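Local coordinates for protein mandelate racemase/muconate lactonizing enzyme (Roseovarius nubinhibens, PDB 2QDD) that is of unknown specific function but binds magnesium and, as a mandelate racemase/muconate lactonizing enzyme of the enolase superfamily, probably acts on a carboxylate substrate, at residues I137-S142 with Q159-H164; R179-S184 with N211-R216; H191-D196 with A215-E220. All coordinates share one frame; numbering follows the deposited sequence.

Interaction 1: I137-S142 with Q159-H164; sequences INSSIS and QGYRTH
The ring of Tyr161 and the imidazole of His164 both meet Ser139, at different atoms of it. Ser139 CB sits over one face of the phenol ring, 3.8 Å from the centroid of Tyr161 and displaced toward the rim, a CH-pi contact. With OG between the backbone N and the carbonyl carbon (chi1 69°), the hydroxyl is carried past the tyrosine to the edge of the imidazole, where Ser139 OG and His164 ND1 form a short hydrogen bond of 2.6 Å in the ring plane. At its own edge the Tyr161 ring takes the carbonyl of Ile137, with CD2 3.3 Å from Ile137 O, while Ile137 CG2 crosses obliquely by CE2.

These side chains join the two strands of a right-handed beta-alpha-beta crossover of the enolase-type barrel, in which strand 135-141 and strand 163-167 run parallel and helix 146-159 connects them. Ser139 N donates to Thr163 O over 2.9 Å, approaching in the plane of the Thr163 carbonyl. Ahead of it, a water bridges Ile137 O and Arg162 N. Ile141 CG1 packs obliquely against His164 CB, and on the far side of the imidazole NE2 is hydrogen-bonded to ND1 of His191.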
# COMPACT_ATOMS: atom_id res chain seq x y z
N ILE A 137 -6.95 12.31 -38.61
CA ILE A 137 -7.65 13.42 -37.98
C ILE A 137 -9.00 12.90 -37.52
O ILE A 137 -9.68 12.20 -38.28
CB ILE A 137 -7.83 14.62 -38.97
CG1 ILE A 137 -6.47 15.10 -39.51
CG2 ILE A 137 -8.59 15.78 -38.32
CD1 ILE A 137 -5.42 15.38 -38.44
N ASN A 138 -9.38 13.21 -36.29
CA ASN A 138 -10.70 12.80 -35.80
C ASN A 138 -11.82 13.82 -36.01
O ASN A 138 -11.59 15.03 -35.99
CB ASN A 138 -10.65 12.27 -34.36
CG ASN A 138 -10.40 13.36 -33.34
OD1 ASN A 138 -11.33 14.01 -32.86
ND2 ASN A 138 -9.14 13.56 -32.99
N SER A 139 -13.03 13.32 -36.23
CA SER A 139 -14.23 14.15 -36.31
C SER A 139 -14.76 14.51 -34.93
O SER A 139 -14.45 13.85 -33.94
CB SER A 139 -15.32 13.43 -37.10
OG SER A 139 -15.82 12.31 -36.39
N SER A 140 -15.58 15.56 -34.88
CA SER A 140 -16.28 15.95 -33.66
C SER A 140 -17.78 15.78 -33.84
O SER A 140 -18.39 16.45 -34.68
CB SER A 140 -15.96 17.40 -33.30
OG SER A 140 -14.56 17.61 -33.28
N ILE A 141 -18.35 14.88 -33.06
CA ILE A 141 -19.77 14.55 -33.14
C ILE A 141 -20.52 15.16 -31.95
O ILE A 141 -20.39 14.71 -30.82
CB ILE A 141 -20.01 13.02 -33.19
CG1 ILE A 141 -19.04 12.32 -34.17
CG2 ILE A 141 -21.48 12.69 -33.45
CD1 ILE A 141 -19.21 12.70 -35.64
N SER A 142 -21.32 16.19 -32.25
CA SER A 142 -22.06 16.96 -31.24
C SER A 142 -23.16 16.13 -30.58
O SER A 142 -23.69 15.20 -31.19
CB SER A 142 -22.68 18.20 -31.88
OG SER A 142 -21.71 19.21 -32.10
N GLN A 159 -16.93 12.39 -45.45
CA GLN A 159 -15.80 13.32 -45.58
C GLN A 159 -14.45 12.63 -45.42
O GLN A 159 -13.41 13.22 -45.73
CB GLN A 159 -15.93 14.46 -44.57
CG GLN A 159 -17.14 15.36 -44.77
CD GLN A 159 -17.44 16.20 -43.54
OE1 GLN A 159 -18.29 15.84 -42.72
NE2 GLN A 159 -16.75 17.32 -43.40
N GLY A 160 -14.46 11.39 -44.93
CA GLY A 160 -13.26 10.55 -44.86
C GLY A 160 -12.64 10.41 -43.47
O GLY A 160 -11.54 9.88 -43.34
N TYR A 161 -13.34 10.89 -42.45
CA TYR A 161 -12.96 10.64 -41.05
C TYR A 161 -13.16 9.17 -40.67
O TYR A 161 -14.20 8.59 -40.94
CB TYR A 161 -13.81 11.49 -40.11
CG TYR A 161 -13.54 12.98 -40.16
CD1 TYR A 161 -14.50 13.86 -40.68
CD2 TYR A 161 -12.35 13.51 -39.67
CE1 TYR A 161 -14.26 15.23 -40.72
CE2 TYR A 161 -12.10 14.87 -39.70
CZ TYR A 161 -13.07 15.73 -40.22
OH TYR A 161 -12.83 17.08 -40.26
N ARG A 162 -12.15 8.59 -40.03
CA ARG A 162 -12.23 7.19 -39.57
C ARG A 162 -12.15 7.08 -38.05
O ARG A 162 -12.30 6.00 -37.50
CB ARG A 162 -11.13 6.35 -40.22
CG ARG A 162 -11.07 6.45 -41.73
CD ARG A 162 -10.27 5.32 -42.34
NE ARG A 162 -11.14 4.25 -42.83
CZ ARG A 162 -11.20 3.03 -42.30
NH1 ARG A 162 -10.44 2.71 -41.27
NH2 ARG A 162 -12.03 2.13 -42.82
N THR A 163 -11.90 8.20 -37.38
CA THR A 163 -11.92 8.27 -35.93
C THR A 163 -12.87 9.39 -35.52
O THR A 163 -12.90 10.44 -36.14
CB THR A 163 -10.50 8.51 -35.34
OG1 THR A 163 -9.57 7.65 -36.00
CG2 THR A 163 -10.47 8.22 -33.84
N HIS A 164 -13.67 9.13 -34.48
CA HIS A 164 -14.76 10.02 -34.11
C HIS A 164 -14.75 10.28 -32.61
O HIS A 164 -14.68 9.35 -31.80
CB HIS A 164 -16.11 9.43 -34.54
CG HIS A 164 -16.14 8.97 -35.96
ND1 HIS A 164 -16.17 9.84 -37.03
CD2 HIS A 164 -16.11 7.72 -36.49
CE1 HIS A 164 -16.17 9.15 -38.15
NE2 HIS A 164 -16.14 7.86 -37.86
O HOH W 1 -9.83 9.98 -39.51

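Interaction 2: R179-S184 with N211-R216; sequences RIEAIS and NSVRAR
One face of the Arg214 guanidinium carries Glu181 OE1, which lies over its centre with the carboxylate plane turned 33° from it. No N-H of the arginine is directed at this oxygen, so the long salt bridge from Glu181 OE1 to Arg214 NH2, 3.7 Å, is one of charge alone. The guanidinium of Arg216 has the carbonyl oxygen of Arg214 over a face, toward the rim, and its NH2 reaches Val213 O at 2.9 Å close to its own plane.

The carboxylate is directed instead at the backbone: Arg214 N donates to Glu181 OE1 over 3.1 Å, fairly straight (163°) but from above the carboxylate plane, and only weakly to OE2. A bend at chi2 (-82°) swings the acid there, laying Glu181 CG against Val213 CG2 on the way. Beside it Ile180 CG2 touches both Val213 CG2 and Ala215 CB, each at 3.7 Å, and Ser184 OG passes Ala215 CB while bonding to Asp217. Helix 173-185 of the barrel's outer layer is thereby joined to the loop entering strand 218-220. An alanine in place of Glu181 would probably leave the Arg214 amide without this acceptor and loosen the loop against the helix.

A water also donates to Glu181 OE1, so amide, water and the neighbouring guanidinium together would be expected to favour the ionised acid.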
# COMPACT_ATOMS: atom_id res chain seq x y z
N ARG A 179 -27.11 6.60 -25.80
CA ARG A 179 -26.14 7.17 -26.73
C ARG A 179 -24.96 6.24 -26.99
O ARG A 179 -24.63 5.96 -28.14
CB ARG A 179 -25.61 8.51 -26.20
CG ARG A 179 -26.46 9.70 -26.54
CD ARG A 179 -26.03 10.91 -25.73
NE ARG A 179 -27.12 11.86 -25.55
CZ ARG A 179 -27.16 12.80 -24.61
NH1 ARG A 179 -26.16 12.93 -23.75
NH2 ARG A 179 -28.20 13.61 -24.53
N ILE A 180 -24.34 5.78 -25.91
CA ILE A 180 -23.16 4.92 -26.00
C ILE A 180 -23.47 3.63 -26.76
O ILE A 180 -22.74 3.26 -27.67
CB ILE A 180 -22.55 4.63 -24.59
CG1 ILE A 180 -21.81 5.87 -24.06
CG2 ILE A 180 -21.58 3.47 -24.64
CD1 ILE A 180 -21.65 5.88 -22.56
N GLU A 181 -24.58 2.98 -26.41
CA GLU A 181 -24.92 1.68 -26.99
C GLU A 181 -25.34 1.73 -28.46
O GLU A 181 -25.12 0.77 -29.19
CB GLU A 181 -25.97 0.94 -26.15
CG GLU A 181 -25.51 0.55 -24.75
CD GLU A 181 -24.70 -0.75 -24.68
OE1 GLU A 181 -25.11 -1.66 -23.92
OE2 GLU A 181 -23.66 -0.86 -25.37
N ALA A 182 -25.93 2.85 -28.88
CA ALA A 182 -26.27 3.05 -30.29
C ALA A 182 -25.04 3.33 -31.14
O ALA A 182 -24.86 2.72 -32.19
CB ALA A 182 -27.30 4.17 -30.44
N ILE A 183 -24.20 4.26 -30.67
CA ILE A 183 -23.02 4.72 -31.40
C ILE A 183 -21.97 3.61 -31.57
O ILE A 183 -21.37 3.46 -32.64
CB ILE A 183 -22.40 5.98 -30.72
CG1 ILE A 183 -23.27 7.21 -30.99
CG2 ILE A 183 -20.99 6.24 -31.20
CD1 ILE A 183 -22.91 8.41 -30.14
N SER A 184 -21.77 2.83 -30.51
CA SER A 184 -20.81 1.73 -30.52
C SER A 184 -21.24 0.58 -31.42
O SER A 184 -20.40 -0.05 -32.08
CB SER A 184 -20.56 1.24 -29.10
OG SER A 184 -19.38 0.45 -29.03
N ASN A 211 -20.86 0.77 -16.11
CA ASN A 211 -21.21 -0.59 -15.73
C ASN A 211 -22.59 -1.05 -16.20
O ASN A 211 -23.02 -2.15 -15.89
CB ASN A 211 -21.03 -0.81 -14.22
CG ASN A 211 -19.56 -0.75 -13.80
OD1 ASN A 211 -18.66 -0.99 -14.60
ND2 ASN A 211 -19.32 -0.44 -12.53
N SER A 212 -23.28 -0.19 -16.96
CA SER A 212 -24.57 -0.55 -17.58
C SER A 212 -24.43 -0.90 -19.06
O SER A 212 -25.41 -1.29 -19.71
CB SER A 212 -25.56 0.60 -17.41
OG SER A 212 -25.73 0.92 -16.05
N VAL A 213 -23.22 -0.78 -19.57
CA VAL A 213 -22.96 -0.62 -21.00
C VAL A 213 -22.03 -1.75 -21.47
O VAL A 213 -21.10 -2.13 -20.75
CB VAL A 213 -22.40 0.83 -21.26
CG1 VAL A 213 -21.08 0.85 -21.98
CG2 VAL A 213 -23.44 1.69 -21.93
N ARG A 214 -22.31 -2.30 -22.65
CA ARG A 214 -21.49 -3.38 -23.21
C ARG A 214 -20.25 -2.86 -23.95
O ARG A 214 -19.28 -3.60 -24.14
CB ARG A 214 -22.32 -4.26 -24.15
CG ARG A 214 -23.10 -5.37 -23.45
CD ARG A 214 -23.92 -6.16 -24.47
NE ARG A 214 -25.22 -5.53 -24.74
CZ ARG A 214 -25.50 -4.79 -25.81
NH1 ARG A 214 -24.58 -4.57 -26.74
NH2 ARG A 214 -26.71 -4.27 -25.95
N ALA A 215 -20.31 -1.60 -24.35
CA ALA A 215 -19.26 -0.95 -25.12
C ALA A 215 -17.96 -0.77 -24.34
O ALA A 215 -17.96 -0.32 -23.19
CB ALA A 215 -19.73 0.39 -25.61
N ARG A 216 -16.85 -1.13 -24.99
CA ARG A 216 -15.53 -1.06 -24.38
C ARG A 216 -14.64 -0.07 -25.12
O ARG A 216 -13.43 -0.23 -25.17
CB ARG A 216 -14.86 -2.45 -24.36
CG ARG A 216 -15.64 -3.51 -23.60
CD ARG A 216 -15.79 -3.14 -22.15
NE ARG A 216 -16.56 -4.13 -21.41
CZ ARG A 216 -17.75 -3.91 -20.86
NH1 ARG A 216 -18.38 -4.87 -20.21
NH2 ARG A 216 -18.32 -2.72 -20.98
O HOH W 2 -27.53 -0.78 -22.37

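Interaction 3: H191-D196 with A215-E220; sequences HRVTFD and ARDWIE
Two backbone bonds stitch strands 192-196 and 218-220 together: Phe195 N donates to Trp218 O at 3.1 Å, and Phe195 O accepts from Glu220 N at 3.0 Å, almost straight at 176°. Toward the start of the strands waters take over. One accepts from Val193 N and donates to Asp217 OD2, while another donates to Val193 O. Asp217 OD1, which meets the edge of the Phe195 ring 3.6 Å from its CE1, is bonded to Ser184 OG. A third water takes the indole proton of Trp218 NE1, and the guanidinium of Arg192 beside it forms a salt bridge with Glu208 of a neighbouring subunit.

This is a parallel strand pair of the enolase-superfamily barrel, and its C-terminal ends present the magnesium ligands Asp196 and Glu220, although no metal is bound to this chain in the model. Both carboxylates stand side by side, stacked with their planes 8° apart, Asp196 OD1 and Glu220 OE2 being 3.5 Å from each other. Asp196 OD2 is in a salt bridge with Lys167 and Glu220 OE1 in one with Lys265, while a water lies 2.8 Å from both Asp196 OD1 and Glu220 OE2. Asp243 and Glu244 complete the ligands; without metal, such crowding would tend to raise the acids' proton affinity, an effect the lysines probably temper.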
# COMPACT_ATOMS: atom_id res chain seq x y z
N HIS A 191 -13.82 1.83 -38.29
CA HIS A 191 -13.92 3.14 -37.65
C HIS A 191 -13.80 3.02 -36.12
O HIS A 191 -14.11 1.97 -35.55
CB HIS A 191 -15.23 3.84 -38.04
CG HIS A 191 -15.28 4.28 -39.47
ND1 HIS A 191 -15.41 5.60 -39.83
CD2 HIS A 191 -15.22 3.58 -40.63
CE1 HIS A 191 -15.43 5.70 -41.15
NE2 HIS A 191 -15.31 4.49 -41.65
N ARG A 192 -13.35 4.10 -35.47
CA ARG A 192 -13.15 4.13 -34.01
C ARG A 192 -13.90 5.29 -33.37
O ARG A 192 -13.90 6.40 -33.90
CB ARG A 192 -11.66 4.24 -33.65
CG ARG A 192 -10.71 3.38 -34.47
CD ARG A 192 -9.71 2.67 -33.58
NE ARG A 192 -10.34 1.60 -32.81
CZ ARG A 192 -10.03 1.29 -31.56
NH1 ARG A 192 -9.09 1.95 -30.90
NH2 ARG A 192 -10.67 0.30 -30.95
N VAL A 193 -14.53 5.03 -32.22
CA VAL A 193 -15.04 6.09 -31.35
C VAL A 193 -14.26 6.28 -30.05
O VAL A 193 -13.81 5.32 -29.43
CB VAL A 193 -16.55 5.98 -31.03
CG1 VAL A 193 -17.38 6.45 -32.21
CG2 VAL A 193 -16.93 4.57 -30.61
N THR A 194 -14.10 7.55 -29.67
CA THR A 194 -13.83 7.95 -28.30
C THR A 194 -15.08 8.67 -27.78
O THR A 194 -15.60 9.57 -28.43
CB THR A 194 -12.60 8.91 -28.25
OG1 THR A 194 -11.44 8.22 -28.74
CG2 THR A 194 -12.32 9.40 -26.82
N PHE A 195 -15.57 8.25 -26.61
CA PHE A 195 -16.62 8.99 -25.92
C PHE A 195 -16.04 10.02 -24.98
O PHE A 195 -15.45 9.68 -23.96
CB PHE A 195 -17.57 8.05 -25.17
CG PHE A 195 -18.34 7.13 -26.08
CD1 PHE A 195 -17.93 5.82 -26.26
CD2 PHE A 195 -19.46 7.59 -26.77
CE1 PHE A 195 -18.63 4.97 -27.10
CE2 PHE A 195 -20.16 6.75 -27.61
CZ PHE A 195 -19.75 5.43 -27.78
N ASP A 196 -16.20 11.29 -25.36
CA ASP A 196 -15.63 12.43 -24.64
C ASP A 196 -16.68 13.07 -23.74
O ASP A 196 -17.68 13.62 -24.21
CB ASP A 196 -15.04 13.44 -25.62
CG ASP A 196 -14.39 14.64 -24.93
OD1 ASP A 196 -14.06 14.57 -23.72
OD2 ASP A 196 -14.19 15.67 -25.61
N ALA A 215 -20.31 -1.60 -24.35
CA ALA A 215 -19.26 -0.95 -25.12
C ALA A 215 -17.96 -0.77 -24.34
O ALA A 215 -17.96 -0.32 -23.19
CB ALA A 215 -19.73 0.39 -25.61
N ARG A 216 -16.85 -1.13 -24.99
CA ARG A 216 -15.53 -1.06 -24.38
C ARG A 216 -14.64 -0.07 -25.12
O ARG A 216 -13.43 -0.23 -25.17
CB ARG A 216 -14.86 -2.45 -24.36
CG ARG A 216 -15.64 -3.51 -23.60
CD ARG A 216 -15.79 -3.14 -22.15
NE ARG A 216 -16.56 -4.13 -21.41
CZ ARG A 216 -17.75 -3.91 -20.86
NH1 ARG A 216 -18.38 -4.87 -20.21
NH2 ARG A 216 -18.32 -2.72 -20.98
N ASP A 217 -15.26 0.96 -25.69
CA ASP A 217 -14.53 2.05 -26.33
C ASP A 217 -13.88 2.96 -25.30
O ASP A 217 -14.30 2.98 -24.14
CB ASP A 217 -15.47 2.85 -27.23
CG ASP A 217 -16.29 1.98 -28.15
OD1 ASP A 217 -17.42 1.61 -27.77
OD2 ASP A 217 -15.79 1.63 -29.24
N TRP A 218 -12.84 3.68 -25.74
CA TRP A 218 -12.22 4.77 -24.98
C TRP A 218 -13.21 5.69 -24.29
O TRP A 218 -14.20 6.11 -24.89
CB TRP A 218 -11.37 5.63 -25.91
CG TRP A 218 -9.99 5.11 -26.20
CD1 TRP A 218 -9.54 4.62 -27.39
CD2 TRP A 218 -8.87 5.08 -25.30
NE1 TRP A 218 -8.22 4.27 -27.29
CE2 TRP A 218 -7.78 4.55 -26.02
CE3 TRP A 218 -8.69 5.45 -23.96
CZ2 TRP A 218 -6.52 4.37 -25.44
CZ3 TRP A 218 -7.44 5.27 -23.39
CH2 TRP A 218 -6.37 4.73 -24.13
N ILE A 219 -12.94 6.00 -23.03
CA ILE A 219 -13.65 7.05 -22.31
C ILE A 219 -12.67 8.15 -21.96
O ILE A 219 -11.68 7.91 -21.25
CB ILE A 219 -14.33 6.53 -21.01
CG1 ILE A 219 -15.23 5.32 -21.29
CG2 ILE A 219 -15.10 7.65 -20.30
CD1 ILE A 219 -16.32 5.54 -22.34
N GLU A 220 -12.93 9.35 -22.46
CA GLU A 220 -12.04 10.48 -22.25
C GLU A 220 -12.51 11.29 -21.05
O GLU A 220 -13.65 11.76 -21.03
CB GLU A 220 -11.92 11.34 -23.50
CG GLU A 220 -10.81 12.38 -23.45
CD GLU A 220 -10.90 13.41 -24.58
OE1 GLU A 220 -11.29 13.03 -25.71
OE2 GLU A 220 -10.58 14.59 -24.33
O HOH W 3 -6.76 2.17 -28.77
O HOH W 4 -14.24 2.11 -31.43
O HOH W 5 -12.43 2.95 -29.12
O HOH W 6 -12.00 15.67 -22.19

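From the N terminus, interaction 1 comes first and closes its loop before the other two open: helix 146-159 leads from strand 135-141 back to the parallel strand 163-167. The chain then runs through helix 173-185, where interaction 2 opens, and into strand 192-196, where interaction 3 opens. These two loops cross: that of interaction 3 starts later and runs on past the end of interaction 2 to Glu220, the two second segments sharing Ala215 and Arg216. Interactions 1 and 3 meet in one sheet, since strands 163-167 and 192-196 are neighbours, joined through the backbone of His164. Interaction 2 ties the outer helix to the loop after helix 203-210, and Ile183 of that helix packs on Val193 and Phe195 of interaction 3.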